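Local coordinates for protein putative peptidase (Parabacteroides merdae, PDB 4L8K) that probably hydrolyses peptide bonds as a member of the S41 family of serine peptidases, at residues 112-117 with 141-146; 148-153 with 207-212. One frame throughout, in Å; residues are numbered along the deposited sequence.

Contact 1 (112-117 with 141-146); sequences YKRLAD and FAHFKE
His143 has CG anti to the backbone N (chi1 -174°), and Arg114 has CG beside its own backbone N with its chain bent at chi3; the two flat groups stack. Guanidinium and imidazole lie 14° from parallel, their centres 4.2 Å apart, with NH1 over the rim of the ring near CE1. The same NH1 donates to His143 O at 2.9 Å; oxygen and donor each lie in the other group's plane. Asp118 pairs with NE in a salt bridge, so the group is gripped at two of its nitrogens. Water 1, in the imidazole plane, links His143 NE2 (2.8 Å) to Arg114 N. The contact joins strand 110-115 of the mixed sheet to the last part of helix 134-143 and the loop that follows it, in the crossover between parallel strands 120-125 and 149-153. Closer to the backbone, the Arg114 CG methylene touches the edge of the Phe144 ring, 3.6 Å from CD1. An alanine in place of Arg114 would probably leave the His143 ring freer to turn and Asp118 without its charged mate. Tyr112 directs its ring edge at the face of Phe144 in an offset edge-to-face pair (planes at 89°), while its CE2 lies 3.7 Å from His143 CD2.

Contact 2 (148-153 with 207-212); sequences KGLIFD and TRWLRP
Leu150 and Trp209 meet where the CB methylene of the leucine sits over one face of the indole, near its rim, 3.6 Å from NE1. Beside it, the Gly149 carbonyl carbon lies 3.7 Å from Trp209 CZ2, and Gly149 CA is in the indole plane at its edge. The polar centre of the contact is Pro212 O, which accepts two N-H groups. Leu150 N donates from 3.0 Å, tilted modestly from the carbonyl plane; Trp209 NE1 donates to the same oxygen from 3.2 Å in a nearly straight bond (169°), standing well above that plane on its other side. The acceptor lies in the plane of the indole, so this bond favours the observed turn of the ring. Next to it, Lys148 O packs against Pro212 CD at 3.5 Å. The backbone bond begins the pairing of parallel neighbours in the mixed sheet: strand 149-153 lies beside strand 213-217, which starts directly after Pro212, and Leu150 also pairs with Ile214. Segment 207-212 thus leads the chain into the sheet, an arrangement consistent with the ClpP/crotonase clan to which the S41 family belongs. A second layer positions the indole. CG of Trp209, anti to the backbone N (chi1 -174°), starts the ring toward strand 149-153. The Arg211 side chain covers the face opposite Leu150, its NE 3.8 Å above the indole plane near the rim. Arg211 NH1 is hydrogen-bonded to Cys147 O, which ties this covering group to the chain just before strand 149-153. Farther out, Trp209 O accepts a bond from Gln237, and Phe144 touches both Leu150 and Trp209.

How the contacts relate
Contact 1 and contact 2 are neighbours on one mixed sheet, their centres about 10 Å apart, and follow in series along the chain, which leaves helix 134-143 at contact 1 and enters strand 149-153 at contact 2. They touch directly. Lys145 O lies 2.9 Å from Arg211 NH1, a weak bond; Phe144 O lies 3.3 Å from the same NH1, a probable but weak hydrogen bond, and also meets the Trp209 ring at CH2. Nearby, Phe141 CE1 packs on Trp209 CB at 3.6 Å. Phe144, a residue of contact 1, thus borders contact 2 through its carbonyl and its ring. Both contacts lie on the same side of the chain's centre, about 26 and 21 Å from it.

Contact 1 (112-117 with 141-146)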
ATOM      1  N   TYR A 112      10.587   9.206 -15.306  1.00 18.27           N
ATOM      2  CA  TYR A 112       9.501   9.346 -16.265  1.00 17.12           C
ATOM      3  C   TYR A 112      10.001   9.352 -17.703  1.00 22.00           C
ATOM      4  O   TYR A 112      11.118   9.768 -17.990  1.00 22.94           O
ATOM      5  CB  TYR A 112       8.601  10.554 -15.943  1.00 16.39           C
ATOM      6  CG  TYR A 112       9.231  11.920 -16.122  1.00 17.86           C
ATOM      7  CD1 TYR A 112      10.034  12.483 -15.123  1.00 20.15           C
ATOM      8  CD2 TYR A 112       8.945  12.699 -17.241  1.00 17.68           C
ATOM      9  CE1 TYR A 112      10.590  13.765 -15.271  1.00 20.34           C
ATOM     10  CE2 TYR A 112       9.480  13.987 -17.391  1.00 19.05           C
ATOM     11  CZ  TYR A 112      10.296  14.518 -16.404  1.00 24.60           C
ATOM     12  OH  TYR A 112      10.816  15.786 -16.590  1.00 24.28           O
ATOM     13  N   LYS A 113       9.168   8.842 -18.602  1.00 19.83           N
ATOM     14  CA  LYS A 113       9.490   8.727 -20.022  1.00 20.54           C
ATOM     15  C   LYS A 113       8.229   8.556 -20.869  1.00 22.69           C
ATOM     16  O   LYS A 113       7.293   7.877 -20.453  1.00 20.17           O
ATOM     17  CB  LYS A 113      10.417   7.506 -20.230  1.00 23.31           C
ATOM     18  CG  LYS A 113      11.085   7.447 -21.587  1.00 30.72           C
ATOM     19  CD  LYS A 113      11.911   6.214 -21.726  1.00 32.64           C
ATOM     20  CE  LYS A 113      12.576   6.138 -23.068  1.00 35.70           C
ATOM     21  NZ  LYS A 113      13.591   5.049 -23.085  1.00 51.96           N
ATOM     22  N   ARG A 114       8.261   9.093 -22.098  1.00 21.16           N
ATOM     23  CA  ARG A 114       7.169   8.913 -23.059  1.00 21.02           C
ATOM     24  C   ARG A 114       7.341   7.564 -23.773  1.00 23.76           C
ATOM     25  O   ARG A 114       8.448   7.211 -24.204  1.00 23.38           O
ATOM     26  CB  ARG A 114       7.095  10.061 -24.081  1.00 17.71           C
ATOM     27  CG  ARG A 114       6.657  11.362 -23.458  1.00 15.88           C
ATOM     28  CD  ARG A 114       6.367  12.443 -24.483  1.00 20.01           C
ATOM     29  NE  ARG A 114       7.463  12.656 -25.429  1.00 23.08           N
ATOM     30  CZ  ARG A 114       8.016  13.840 -25.682  1.00 38.15           C
ATOM     31  NH1 ARG A 114       7.614  14.924 -25.028  1.00 26.15           N
ATOM     32  NH2 ARG A 114       8.963  13.950 -26.599  1.00 23.38           N
ATOM     33  N   LEU A 115       6.239   6.824 -23.892  1.00 17.87           N
ATOM     34  CA  LEU A 115       6.202   5.547 -24.591  1.00 17.63           C
ATOM     35  C   LEU A 115       5.211   5.609 -25.778  1.00 23.92           C
ATOM     36  O   LEU A 115       4.446   6.570 -25.898  1.00 24.08           O
ATOM     37  CB  LEU A 115       5.786   4.413 -23.602  1.00 16.87           C
ATOM     38  CG  LEU A 115       6.592   4.232 -22.291  1.00 17.74           C
ATOM     39  CD1 LEU A 115       5.959   3.131 -21.440  1.00 17.13           C
ATOM     40  CD2 LEU A 115       8.065   3.922 -22.590  1.00 12.92           C
ATOM     41  N   ALA A 116       5.219   4.556 -26.632  1.00 20.62           N
ATOM     42  CA  ALA A 116       4.324   4.337 -27.762  1.00 19.43           C
ATOM     43  C   ALA A 116       4.229   5.575 -28.706  1.00 26.66           C
ATOM     44  O   ALA A 116       3.168   6.225 -28.824  1.00 27.71           O
ATOM     45  CB  ALA A 116       2.941   3.951 -27.242  1.00 19.68           C
ATOM     46  N   ASP A 117       5.340   5.880 -29.387  1.00 22.59           N
ATOM     47  CA  ASP A 117       5.480   6.999 -30.337  1.00 24.05           C
ATOM     48  C   ASP A 117       5.010   8.330 -29.698  1.00 26.70           C
ATOM     49  O   ASP A 117       4.275   9.119 -30.306  1.00 26.86           O
ATOM     50  CB  ASP A 117       4.763   6.706 -31.683  1.00 27.61           C
ATOM     51  CG  ASP A 117       5.173   7.580 -32.876  1.00 50.61           C
ATOM     52  OD1 ASP A 117       6.304   8.130 -32.864  1.00 52.75           O
ATOM     53  OD2 ASP A 117       4.378   7.688 -33.833  1.00 62.97           O
ATOM     54  N   PHE A 141       4.289  16.736 -16.116  1.00 16.53           N
ATOM     55  CA  PHE A 141       3.037  16.920 -16.850  1.00 16.26           C
ATOM     56  C   PHE A 141       3.274  17.686 -18.150  1.00 19.71           C
ATOM     57  O   PHE A 141       2.713  17.286 -19.175  1.00 20.44           O
ATOM     58  CB  PHE A 141       1.931  17.605 -15.988  1.00 18.00           C
ATOM     59  CG  PHE A 141       1.336  16.743 -14.877  1.00 19.43           C
ATOM     60  CD1 PHE A 141       0.955  15.421 -15.117  1.00 21.21           C
ATOM     61  CD2 PHE A 141       1.107  17.271 -13.611  1.00 21.27           C
ATOM     62  CE1 PHE A 141       0.393  14.636 -14.098  1.00 21.21           C
ATOM     63  CE2 PHE A 141       0.550  16.483 -12.596  1.00 23.59           C
ATOM     64  CZ  PHE A 141       0.204  15.169 -12.839  1.00 20.53           C
ATOM     65  N   ALA A 142       4.137  18.720 -18.142  1.00 17.01           N
ATOM     66  CA  ALA A 142       4.430  19.499 -19.381  1.00 17.78           C
ATOM     67  C   ALA A 142       5.155  18.606 -20.429  1.00 22.07           C
ATOM     68  O   ALA A 142       4.867  18.703 -21.622  1.00 21.72           O
ATOM     69  CB  ALA A 142       5.256  20.735 -19.074  1.00 18.59           C
ATOM     70  N   HIS A 143       6.028  17.682 -19.974  1.00 17.25           N
ATOM     71  CA  HIS A 143       6.693  16.747 -20.876  1.00 17.89           C
ATOM     72  C   HIS A 143       5.665  15.818 -21.567  1.00 23.36           C
ATOM     73  O   HIS A 143       5.904  15.341 -22.681  1.00 24.27           O
ATOM     74  CB  HIS A 143       7.736  15.928 -20.102  1.00 19.31           C
ATOM     75  CG  HIS A 143       8.575  15.027 -20.963  1.00 22.53           C
ATOM     76  ND1 HIS A 143       9.396  15.533 -21.957  1.00 24.98           N
ATOM     77  CD2 HIS A 143       8.682  13.678 -20.954  1.00 24.15           C
ATOM     78  CE1 HIS A 143       9.955  14.481 -22.531  1.00 24.59           C
ATOM     79  NE2 HIS A 143       9.556  13.345 -21.958  1.00 24.48           N
ATOM     80  N   PHE A 144       4.491  15.628 -20.928  1.00 20.79           N
ATOM     81  CA  PHE A 144       3.409  14.744 -21.379  1.00 19.83           C
ATOM     82  C   PHE A 144       2.191  15.513 -21.934  1.00 23.76           C
ATOM     83  O   PHE A 144       1.142  14.908 -22.152  1.00 22.61           O
ATOM     84  CB  PHE A 144       2.976  13.848 -20.199  1.00 20.08           C
ATOM     85  CG  PHE A 144       4.026  12.901 -19.642  1.00 21.17           C
ATOM     86  CD1 PHE A 144       5.076  12.449 -20.434  1.00 23.90           C
ATOM     87  CD2 PHE A 144       3.921  12.409 -18.351  1.00 22.95           C
ATOM     88  CE1 PHE A 144       6.015  11.549 -19.927  1.00 25.04           C
ATOM     89  CE2 PHE A 144       4.845  11.489 -17.853  1.00 24.61           C
ATOM     90  CZ  PHE A 144       5.874  11.053 -18.650  1.00 23.46           C
ATOM     91  N   LYS A 145       2.355  16.815 -22.227  1.00 22.50           N
ATOM     92  CA  LYS A 145       1.310  17.720 -22.746  1.00 23.65           C
ATOM     93  C   LYS A 145       0.586  17.147 -23.986  1.00 28.23           C
ATOM     94  O   LYS A 145      -0.636  17.192 -24.050  1.00 28.87           O
ATOM     95  CB  LYS A 145       1.904  19.121 -23.047  1.00 26.24           C
ATOM     96  CG  LYS A 145       0.966  20.143 -23.689  1.00 36.71           C
ATOM     97  CD  LYS A 145      -0.241  20.533 -22.796  1.00 49.32           C
ATOM     98  CE  LYS A 145      -1.324  21.315 -23.527  1.00 56.07           C
ATOM     99  NZ  LYS A 145      -2.180  20.438 -24.377  1.00 54.94           N
ATOM    100  N   GLU A 146       1.326  16.557 -24.910  1.00 25.11           N
ATOM    101  CA  GLU A 146       0.796  16.011 -26.165  1.00 24.77           C
ATOM    102  C   GLU A 146       0.329  14.546 -26.063  1.00 28.94           C
ATOM    103  O   GLU A 146      -0.220  14.019 -27.032  1.00 27.25           O
ATOM    104  CB  GLU A 146       1.852  16.105 -27.278  1.00 26.59           C
ATOM    105  CG  GLU A 146       2.316  17.502 -27.627  1.00 32.19           C
ATOM    106  CD  GLU A 146       1.212  18.516 -27.858  1.00 44.13           C
ATOM    107  OE1 GLU A 146       0.233  18.222 -28.584  1.00 44.28           O
ATOM    108  OE2 GLU A 146       1.313  19.601 -27.251  1.00 45.61           O
TER
HETATM  109  O   HOH W   1      10.639  10.893 -22.900  1.00 20.37           O

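Contact 2 (148-153 with 207-212)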
ATOM      1  N   LYS A 148      -1.853  11.240 -24.943  1.00 26.69           N
ATOM      2  CA  LYS A 148      -3.252  10.752 -24.883  1.00 26.63           C
ATOM      3  C   LYS A 148      -3.627  10.321 -23.447  1.00 30.27           C
ATOM      4  O   LYS A 148      -4.774  10.455 -23.028  1.00 31.33           O
ATOM      5  CB  LYS A 148      -3.339   9.505 -25.802  1.00 28.10           C
ATOM      6  CG  LYS A 148      -4.481   9.449 -26.764  1.00 38.65           C
ATOM      7  CD  LYS A 148      -4.365   8.228 -27.637  1.00 40.28           C
ATOM      8  CE  LYS A 148      -5.713   7.767 -28.154  1.00 56.17           C
ATOM      9  NZ  LYS A 148      -6.537   7.086 -27.117  1.00 67.35           N
ATOM     10  N   GLY A 149      -2.672   9.721 -22.750  1.00 25.46           N
ATOM     11  CA  GLY A 149      -2.905   9.249 -21.392  1.00 23.88           C
ATOM     12  C   GLY A 149      -1.634   9.040 -20.621  1.00 24.39           C
ATOM     13  O   GLY A 149      -0.543   9.161 -21.174  1.00 21.72           O
ATOM     14  N   LEU A 150      -1.789   8.700 -19.333  1.00 21.84           N
ATOM     15  CA  LEU A 150      -0.701   8.532 -18.395  1.00 21.16           C
ATOM     16  C   LEU A 150      -0.745   7.195 -17.701  1.00 24.78           C
ATOM     17  O   LEU A 150      -1.808   6.732 -17.293  1.00 24.21           O
ATOM     18  CB  LEU A 150      -0.779   9.665 -17.338  1.00 21.23           C
ATOM     19  CG  LEU A 150       0.265   9.680 -16.184  1.00 24.99           C
ATOM     20  CD1 LEU A 150       1.555  10.323 -16.648  1.00 26.87           C
ATOM     21  CD2 LEU A 150      -0.243  10.464 -15.016  1.00 21.80           C
ATOM     22  N   ILE A 151       0.438   6.616 -17.503  1.00 20.91           N
ATOM     23  CA  ILE A 151       0.634   5.416 -16.695  1.00 19.95           C
ATOM     24  C   ILE A 151       1.374   5.895 -15.437  1.00 21.38           C
ATOM     25  O   ILE A 151       2.468   6.487 -15.550  1.00 19.63           O
ATOM     26  CB  ILE A 151       1.360   4.234 -17.442  1.00 22.19           C
ATOM     27  CG1 ILE A 151       0.538   3.731 -18.656  1.00 21.92           C
ATOM     28  CG2 ILE A 151       1.689   3.058 -16.480  1.00 19.19           C
ATOM     29  CD1 ILE A 151       1.355   2.771 -19.654  1.00 16.91           C
ATOM     30  N   PHE A 152       0.748   5.703 -14.249  1.00 16.88           N
ATOM     31  CA  PHE A 152       1.359   6.063 -12.968  1.00 16.52           C
ATOM     32  C   PHE A 152       1.645   4.747 -12.220  1.00 21.61           C
ATOM     33  O   PHE A 152       0.759   4.132 -11.642  1.00 23.23           O
ATOM     34  CB  PHE A 152       0.493   7.056 -12.153  1.00 17.75           C
ATOM     35  CG  PHE A 152       1.318   7.827 -11.146  1.00 18.83           C
ATOM     36  CD1 PHE A 152       1.634   7.269  -9.905  1.00 21.23           C
ATOM     37  CD2 PHE A 152       1.836   9.084 -11.460  1.00 19.62           C
ATOM     38  CE1 PHE A 152       2.426   7.973  -8.983  1.00 21.57           C
ATOM     39  CE2 PHE A 152       2.622   9.789 -10.541  1.00 22.05           C
ATOM     40  CZ  PHE A 152       2.905   9.231  -9.307  1.00 20.81           C
ATOM     41  N   ASP A 153       2.869   4.285 -12.307  1.00 19.58           N
ATOM     42  CA  ASP A 153       3.264   2.978 -11.768  1.00 19.07           C
ATOM     43  C   ASP A 153       3.798   3.090 -10.339  1.00 21.19           C
ATOM     44  O   ASP A 153       4.871   3.671 -10.107  1.00 18.63           O
ATOM     45  CB  ASP A 153       4.322   2.360 -12.721  1.00 20.28           C
ATOM     46  CG  ASP A 153       4.724   0.914 -12.491  1.00 19.77           C
ATOM     47  OD1 ASP A 153       4.234   0.302 -11.514  1.00 20.09           O
ATOM     48  OD2 ASP A 153       5.519   0.393 -13.291  1.00 23.66           O
ATOM     49  N   THR A 207      -0.549  22.496 -12.163  1.00 29.44           N
ATOM     50  CA  THR A 207      -0.963  21.698 -13.335  1.00 28.20           C
ATOM     51  C   THR A 207      -1.698  20.413 -12.897  1.00 28.46           C
ATOM     52  O   THR A 207      -1.202  19.661 -12.046  1.00 25.02           O
ATOM     53  CB  THR A 207       0.230  21.365 -14.236  1.00 30.11           C
ATOM     54  OG1 THR A 207       0.878  22.582 -14.581  1.00 32.48           O
ATOM     55  CG2 THR A 207      -0.192  20.615 -15.512  1.00 24.74           C
ATOM     56  N   ARG A 208      -2.895  20.200 -13.471  1.00 24.28           N
ATOM     57  CA  ARG A 208      -3.706  19.027 -13.175  1.00 23.57           C
ATOM     58  C   ARG A 208      -3.787  18.107 -14.399  1.00 28.58           C
ATOM     59  O   ARG A 208      -3.632  18.575 -15.533  1.00 30.95           O
ATOM     60  CB  ARG A 208      -5.101  19.444 -12.667  1.00 23.00           C
ATOM     61  CG  ARG A 208      -5.056  19.970 -11.213  1.00 33.50           C
ATOM     62  CD  ARG A 208      -6.406  20.408 -10.686  1.00 40.92           C
ATOM     63  NE  ARG A 208      -6.968  21.518 -11.461  1.00 42.99           N
ATOM     64  CZ  ARG A 208      -8.182  21.515 -11.996  1.00 52.68           C
ATOM     65  NH1 ARG A 208      -8.979  20.469 -11.842  1.00 38.69           N
ATOM     66  NH2 ARG A 208      -8.616  22.565 -12.674  1.00 39.70           N
ATOM     67  N   TRP A 209      -3.985  16.801 -14.172  1.00 22.51           N
ATOM     68  CA  TRP A 209      -4.099  15.830 -15.259  1.00 21.79           C
ATOM     69  C   TRP A 209      -5.502  15.227 -15.220  1.00 26.05           C
ATOM     70  O   TRP A 209      -5.836  14.451 -14.309  1.00 23.73           O
ATOM     71  CB  TRP A 209      -3.007  14.754 -15.174  1.00 18.90           C
ATOM     72  CG  TRP A 209      -2.989  13.813 -16.347  1.00 19.43           C
ATOM     73  CD1 TRP A 209      -3.756  12.694 -16.512  1.00 21.93           C
ATOM     74  CD2 TRP A 209      -2.140  13.891 -17.508  1.00 18.97           C
ATOM     75  NE1 TRP A 209      -3.444  12.075 -17.705  1.00 20.78           N
ATOM     76  CE2 TRP A 209      -2.452  12.786 -18.332  1.00 21.68           C
ATOM     77  CE3 TRP A 209      -1.164  14.808 -17.949  1.00 20.38           C
ATOM     78  CZ2 TRP A 209      -1.810  12.559 -19.554  1.00 20.83           C
ATOM     79  CZ3 TRP A 209      -0.524  14.574 -19.158  1.00 21.24           C
ATOM     80  CH2 TRP A 209      -0.833  13.449 -19.932  1.00 21.58           C
ATOM     81  N   LEU A 210      -6.325  15.602 -16.202  1.00 23.06           N
ATOM     82  CA  LEU A 210      -7.710  15.145 -16.243  1.00 24.12           C
ATOM     83  C   LEU A 210      -7.945  14.174 -17.401  1.00 25.98           C
ATOM     84  O   LEU A 210      -9.047  13.671 -17.560  1.00 26.06           O
ATOM     85  CB  LEU A 210      -8.658  16.352 -16.302  1.00 25.37           C
ATOM     86  CG  LEU A 210      -8.554  17.368 -15.130  1.00 29.79           C
ATOM     87  CD1 LEU A 210      -9.572  18.482 -15.285  1.00 31.00           C
ATOM     88  CD2 LEU A 210      -8.719  16.700 -13.769  1.00 29.77           C
ATOM     89  N   ARG A 211      -6.887  13.867 -18.164  1.00 21.03           N
ATOM     90  CA  ARG A 211      -6.894  12.882 -19.229  1.00 21.04           C
ATOM     91  C   ARG A 211      -6.828  11.468 -18.627  1.00 25.81           C
ATOM     92  O   ARG A 211      -6.513  11.332 -17.429  1.00 24.39           O
ATOM     93  CB  ARG A 211      -5.709  13.119 -20.160  1.00 22.89           C
ATOM     94  CG  ARG A 211      -5.980  14.202 -21.219  1.00 27.03           C
ATOM     95  CD  ARG A 211      -4.658  14.622 -21.824  1.00 20.73           C
ATOM     96  NE  ARG A 211      -4.025  15.607 -20.935  1.00 22.36           N
ATOM     97  CZ  ARG A 211      -2.803  16.096 -21.084  1.00 34.89           C
ATOM     98  NH1 ARG A 211      -2.021  15.665 -22.072  1.00 25.74           N
ATOM     99  NH2 ARG A 211      -2.353  17.029 -20.259  1.00 23.44           N
ATOM    100  N   PRO A 212      -7.113  10.389 -19.402  1.00 20.88           N
ATOM    101  CA  PRO A 212      -7.056   9.035 -18.810  1.00 18.56           C
ATOM    102  C   PRO A 212      -5.729   8.713 -18.098  1.00 21.72           C
ATOM    103  O   PRO A 212      -4.650   9.176 -18.499  1.00 20.50           O
ATOM    104  CB  PRO A 212      -7.275   8.126 -20.014  1.00 20.08           C
ATOM    105  CG  PRO A 212      -8.092   8.958 -20.972  1.00 23.76           C
ATOM    106  CD  PRO A 212      -7.520  10.335 -20.828  1.00 20.99           C
TER